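Local coordinates for protein lipolytic enzyme, g-d-s-l (Clostridium thermocellum, PDB 2W47) that is the family 6 carbohydrate-binding module of a G-D-S-L lipolytic enzyme, a beta-sandwich domain that holds a glycan and a calcium ion, at residues L56-A61 / T93-G98; N45-P49 / L103-N107. All blocks are in the same frame, centred on the assembly; numbering follows the deposited sequence.

Interaction 1 of 2, residues L56-A61 / T93-G98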
loop_
_atom_site.group_PDB
_atom_site.type_symbol
_atom_site.label_atom_id
_atom_site.label_comp_id
_atom_site.label_asym_id
_atom_site.label_seq_id
_atom_site.Cartn_x
_atom_site.Cartn_y
_atom_site.Cartn_z
ATOM N N LEU A 56 -5.262 -5.788 -4.433
ATOM C CA LEU A 56 -4.239 -4.795 -4.132
ATOM C C LEU A 56 -3.636 -5.225 -2.809
ATOM O O LEU A 56 -4.287 -5.132 -1.770
ATOM C CB LEU A 56 -4.869 -3.403 -3.989
ATOM C CG LEU A 56 -5.838 -2.951 -5.089
ATOM C CD1 LEU A 56 -6.419 -1.577 -4.768
ATOM C CD2 LEU A 56 -5.137 -2.945 -6.432
ATOM N N ILE A 57 -2.408 -5.725 -2.862
ATOM C CA ILE A 57 -1.741 -6.251 -1.680
ATOM C C ILE A 57 -0.520 -5.402 -1.344
ATOM O O ILE A 57 0.390 -5.254 -2.159
ATOM C CB ILE A 57 -1.326 -7.730 -1.862
ATOM C CG1 ILE A 57 -2.561 -8.613 -2.103
ATOM C CG2 ILE A 57 -0.535 -8.215 -0.652
ATOM C CD1 ILE A 57 -2.249 -10.113 -2.231
ATOM N N PHE A 58 -0.508 -4.846 -0.138
ATOM C CA PHE A 58 0.647 -4.103 0.358
ATOM C C PHE A 58 1.513 -5.050 1.166
ATOM O O PHE A 58 1.022 -5.719 2.077
ATOM C CB PHE A 58 0.198 -2.957 1.270
ATOM C CG PHE A 58 -0.686 -1.949 0.597
ATOM C CD1 PHE A 58 -0.143 -0.825 -0.021
ATOM C CD2 PHE A 58 -2.070 -2.109 0.596
ATOM C CE1 PHE A 58 -0.968 0.119 -0.636
ATOM C CE2 PHE A 58 -2.899 -1.175 -0.014
ATOM C CZ PHE A 58 -2.352 -0.053 -0.630
ATOM N N ARG A 59 2.795 -5.126 0.839
ATOM C CA ARG A 59 3.741 -5.803 1.710
ATOM C C ARG A 59 4.288 -4.745 2.655
ATOM O O ARG A 59 4.802 -3.730 2.210
ATOM C CB ARG A 59 4.849 -6.474 0.906
ATOM C CG ARG A 59 5.828 -7.272 1.760
ATOM C CD ARG A 59 6.739 -8.152 0.919
ATOM N NE ARG A 59 7.525 -9.081 1.734
ATOM C CZ ARG A 59 8.772 -8.866 2.147
ATOM N NH1 ARG A 59 9.400 -9.781 2.879
ATOM N NH2 ARG A 59 9.401 -7.737 1.841
ATOM N N TYR A 60 4.170 -4.981 3.962
ATOM C CA TYR A 60 4.390 -3.930 4.946
ATOM C C TYR A 60 5.019 -4.460 6.229
ATOM O O TYR A 60 4.960 -5.661 6.507
ATOM C CB TYR A 60 3.059 -3.226 5.259
ATOM C CG TYR A 60 2.228 -3.965 6.278
ATOM C CD1 TYR A 60 2.285 -3.613 7.622
ATOM C CD2 TYR A 60 1.403 -5.021 5.906
ATOM C CE1 TYR A 60 1.542 -4.289 8.573
ATOM C CE2 TYR A 60 0.649 -5.712 6.862
ATOM C CZ TYR A 60 0.732 -5.328 8.183
ATOM O OH TYR A 60 0.011 -5.994 9.151
ATOM N N ALA A 61 5.608 -3.555 7.007
ATOM C CA ALA A 61 6.080 -3.883 8.339
ATOM C C ALA A 61 5.532 -2.881 9.325
ATOM O O ALA A 61 5.368 -1.708 9.008
ATOM C CB ALA A 61 7.610 -3.917 8.390
ATOM N N THR A 93 10.061 -7.877 10.082
ATOM C CA THR A 93 9.055 -8.858 9.719
ATOM C C THR A 93 8.004 -8.202 8.838
ATOM O O THR A 93 7.345 -7.246 9.247
ATOM C CB THR A 93 8.405 -9.496 10.954
ATOM O OG1 THR A 93 9.430 -10.140 11.718
ATOM C CG2 THR A 93 7.379 -10.535 10.532
ATOM N N TRP A 94 7.889 -8.712 7.618
ATOM C CA TRP A 94 7.055 -8.112 6.595
ATOM C C TRP A 94 5.887 -9.030 6.291
ATOM O O TRP A 94 6.077 -10.204 5.950
ATOM C CB TRP A 94 7.866 -7.859 5.324
ATOM C CG TRP A 94 9.049 -6.967 5.531
ATOM C CD1 TRP A 94 10.279 -7.332 6.026
ATOM C CD2 TRP A 94 9.135 -5.560 5.248
ATOM N NE1 TRP A 94 11.118 -6.239 6.064
ATOM C CE2 TRP A 94 10.439 -5.143 5.597
ATOM C CE3 TRP A 94 8.236 -4.609 4.739
ATOM C CZ2 TRP A 94 10.867 -3.820 5.444
ATOM C CZ3 TRP A 94 8.667 -3.284 4.599
ATOM C CH2 TRP A 94 9.967 -2.910 4.949
ATOM N N ASN A 95 4.683 -8.490 6.425
ATOM C CA ASN A 95 3.464 -9.243 6.165
ATOM C C ASN A 95 2.693 -8.585 5.031
ATOM O O ASN A 95 3.151 -7.594 4.455
ATOM C CB ASN A 95 2.612 -9.333 7.434
ATOM C CG ASN A 95 3.246 -10.198 8.513
ATOM O OD1 ASN A 95 4.200 -10.943 8.263
ATOM N ND2 ASN A 95 2.709 -10.105 9.723
ATOM N N GLU A 96 1.539 -9.146 4.698
ATOM C CA GLU A 96 0.690 -8.617 3.643
ATOM C C GLU A 96 -0.627 -8.110 4.219
ATOM O O GLU A 96 -1.155 -8.689 5.168
ATOM C CB GLU A 96 0.375 -9.704 2.619
ATOM C CG GLU A 96 1.536 -10.180 1.753
ATOM C CD GLU A 96 1.088 -11.223 0.728
ATOM O OE1 GLU A 96 0.209 -12.048 1.047
ATOM O OE2 GLU A 96 1.621 -11.232 -0.399
ATOM N N ALA A 97 -1.145 -7.035 3.638
ATOM C CA ALA A 97 -2.508 -6.576 3.891
ATOM C C ALA A 97 -3.091 -6.198 2.549
ATOM O O ALA A 97 -2.471 -5.456 1.783
ATOM C CB ALA A 97 -2.526 -5.393 4.850
ATOM N N GLY A 98 -4.276 -6.720 2.255
ATOM C CA GLY A 98 -4.846 -6.565 0.934
ATOM C C GLY A 98 -6.321 -6.238 0.930
ATOM O O GLY A 98 -7.036 -6.475 1.916
HETATM O O HOH W 1 7.608 -11.635 4.136
#
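The W94 indole has A61 and R59 over opposite faces: A61 CB sits over the six-membered ring, 3.8 Å from its centroid, in a CH-pi contact, and R59 NH2 lies over the other face near the rim. The R59 guanidinium and the indole are almost parallel, their planes 14° apart, while W94 CB rests over the middle of the guanidinium, 3.5 Å from R59 CZ. CG of R59 is anti to the backbone N (chi1 -177°) and the chain runs extended to NE, long enough to cross the tryptophan side chain at about a right angle. A water ties the two residues again, accepting from R59 NH1 at 2.9 Å and donating to the W94 carbonyl O at 2.8 Å. D124 takes R59 NH2 in a salt bridge, G25 O accepts from the same nitrogen, and W94 NE1 donates to the A24 carbonyl. Y31, a residue of the glycan pocket, meets the indole edge to face. Alongside, the strands pair antiparallel. F58 and A97 exchange two backbone hydrogen bonds, as do Y60 and N95, the bond from F58 N to A97 O being 2.8 Å. CG of Y60 lies between its backbone N and carbonyl carbon (chi1 83°), which lays the ring along the partner strand; Y60 CE2 reaches A97 CB at 3.8 Å, and the hydroxyl bonds to V86 O. On the face shared by R59, I57 CG2 packs at 3.7 Å from E96 CD. The contact lies at the sheet end next to the glycan pocket, the W94 side chain about 7 Å from the bound 4-deoxy-beta-L-threo-hex-4-enopyranuronic acid. Salt bridge, hydrogen bonds and flat overlap together should hold the arginine's position and rotation, and its charge may polarise the indole face.

Interaction 2 of 2, residues N45-P49 / L103-N107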
loop_
_atom_site.group_PDB
_atom_site.type_symbol
_atom_site.label_atom_id
_atom_site.label_comp_id
_atom_site.label_asym_id
_atom_site.label_seq_id
_atom_site.Cartn_x
_atom_site.Cartn_y
_atom_site.Cartn_z
ATOM N N ASN A 45 0.479 4.895 -9.793
ATOM C CA ASN A 45 -0.291 4.820 -11.021
ATOM C C ASN A 45 -0.320 3.374 -11.492
ATOM O O ASN A 45 0.672 2.838 -11.983
ATOM C CB ASN A 45 0.320 5.744 -12.074
ATOM C CG ASN A 45 0.076 7.197 -11.769
ATOM O OD1 ASN A 45 -1.050 7.604 -11.495
ATOM N ND2 ASN A 45 1.138 8.000 -11.833
ATOM N N VAL A 46 -1.470 2.737 -11.295
ATOM C CA VAL A 46 -1.614 1.301 -11.502
ATOM C C VAL A 46 -2.391 1.026 -12.779
ATOM O O VAL A 46 -3.482 1.554 -12.979
ATOM C CB VAL A 46 -2.308 0.651 -10.277
ATOM C CG1 VAL A 46 -2.643 -0.827 -10.526
ATOM C CG2 VAL A 46 -1.406 0.762 -9.062
ATOM N N ASN A 47 -1.788 0.210 -13.641
ATOM C CA ASN A 47 -2.427 -0.196 -14.883
ATOM C C ASN A 47 -3.388 -1.358 -14.666
ATOM O O ASN A 47 -3.069 -2.308 -13.955
ATOM C CB ASN A 47 -1.359 -0.597 -15.904
ATOM C CG ASN A 47 -1.952 -1.154 -17.187
ATOM O OD1 ASN A 47 -1.818 -2.338 -17.487
ATOM N ND2 ASN A 47 -2.614 -0.298 -17.940
ATOM N N ALA A 48 -4.559 -1.266 -15.281
ATOM C CA ALA A 48 -5.475 -2.402 -15.359
ATOM C C ALA A 48 -5.664 -2.734 -16.839
ATOM O O ALA A 48 -6.192 -1.909 -17.591
ATOM C CB ALA A 48 -6.809 -2.072 -14.695
ATOM N N PRO A 49 -5.215 -3.932 -17.272
ATOM C CA PRO A 49 -5.376 -4.314 -18.685
ATOM C C PRO A 49 -6.835 -4.332 -19.116
ATOM O O PRO A 49 -7.140 -4.065 -20.279
ATOM C CB PRO A 49 -4.796 -5.729 -18.733
ATOM C CG PRO A 49 -3.865 -5.798 -17.580
ATOM C CD PRO A 49 -4.506 -4.971 -16.506
ATOM N N LEU A 103 -11.136 -1.704 -10.676
ATOM C CA LEU A 103 -10.272 -0.784 -11.416
ATOM C C LEU A 103 -10.814 -0.599 -12.827
ATOM O O LEU A 103 -11.484 -1.489 -13.361
ATOM C CB LEU A 103 -8.833 -1.313 -11.489
ATOM C CG LEU A 103 -8.086 -1.598 -10.177
ATOM C CD1 LEU A 103 -6.645 -1.975 -10.483
ATOM C CD2 LEU A 103 -8.152 -0.417 -9.211
ATOM N N ASN A 104 -10.520 0.554 -13.423
ATOM C CA ASN A 104 -10.897 0.846 -14.809
ATOM C C ASN A 104 -9.765 0.488 -15.755
ATOM O O ASN A 104 -8.598 0.604 -15.395
ATOM C CB ASN A 104 -11.213 2.336 -14.973
ATOM C CG ASN A 104 -12.215 2.846 -13.960
ATOM O OD1 ASN A 104 -13.344 2.363 -13.882
ATOM N ND2 ASN A 104 -11.813 3.853 -13.193
ATOM N N GLN A 105 -10.096 0.076 -16.978
ATOM C CA GLN A 105 -9.064 -0.164 -17.982
ATOM C C GLN A 105 -8.184 1.076 -18.114
ATOM O O GLN A 105 -8.689 2.199 -18.215
ATOM C CB GLN A 105 -9.675 -0.531 -19.344
ATOM C CG GLN A 105 -8.632 -0.965 -20.371
ATOM C CD GLN A 105 -9.235 -1.468 -21.671
ATOM O OE1 GLN A 105 -9.121 -2.650 -22.000
ATOM N NE2 GLN A 105 -9.866 -0.573 -22.419
ATOM N N GLY A 106 -6.874 0.857 -18.105
ATOM C CA GLY A 106 -5.919 1.950 -18.161
ATOM C C GLY A 106 -5.400 2.273 -16.777
ATOM O O GLY A 106 -5.260 1.390 -15.932
ATOM N N ASN A 107 -5.110 3.547 -16.548
ATOM C CA ASN A 107 -4.520 3.963 -15.291
ATOM C C ASN A 107 -5.541 4.154 -14.190
ATOM O O ASN A 107 -6.664 4.606 -14.421
ATOM C CB ASN A 107 -3.732 5.256 -15.445
ATOM C CG ASN A 107 -2.849 5.510 -14.259
ATOM O OD1 ASN A 107 -1.971 4.710 -13.960
ATOM N ND2 ASN A 107 -3.086 6.619 -13.559
#
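N107 and N45 meet through their side-chain amides: N107 ND2 donates to N45 OD1 at 3.1 Å. The hydrogen is well directed, in line with N107's own amide plane, but it reaches the acceptor from above the N45 carbonyl plane instead of along a lone pair, with the two amides turned 58° apart. CG of N107 lies anti to the backbone N (chi1 -166°), which carries the amide across toward N45. N107 OD1 comes within 3.4 Å of V46 N, at an angle too poor for a hydrogen bond; V46 instead bonds through its backbone to N108, whose ND2 adds a weak bond to V46 O. A48 and G106 form a hydrogen-bonded antiparallel pair: A48 N donates to G106 O at 2.8 Å and G106 N returns a bond to A48 O at 2.9 Å, so the backbone N and O of both residues are satisfied within the contact. G106 holds backbone angles at which a CB would strike the preceding carbonyl, a position that demands a residue without a side chain. On the A48 side-chain face, A48 CB is buried against L103 CB at 3.9 Å and N104 O at 3.3 Å, while V46 CG1 faces L103 CD1. Two more amides of the turn, N104 N and Q105 N, bond to N108 OD1 and S51 OG. N47 N is taken up by the Y7 hydroxyl. The contact joins the end of strand 41-48 to the start of 106-114 in the five-stranded sheet; A48 reaches Y54, and V46 L126 and V128, across the sandwich interior, while L103 touches Y54 and pairs with G52 within the four-stranded sheet.

Overall arrangement
From the N terminus, the chain first enters interaction 2 at 45-49, the end of strand 41-48, then turns into strand 52-61, whose later half is the first side of interaction 1. Some thirty residues on, after strands 70-74 and 77-83 of the other sheet, 93-98 comes back along 56-61 and closes the inner loop. Strand 95-103 then leads into 103-107, which returns to 45-49 and closes the outer loop, so interaction 1 is nested within interaction 2. Interaction 1 pairs strands of the four-stranded sheet, interaction 2 strands of the five-stranded sheet; their centres are 21 Å apart, and turns 48-52 and 103-106 carry the chain between the sheets at the interaction 2 end.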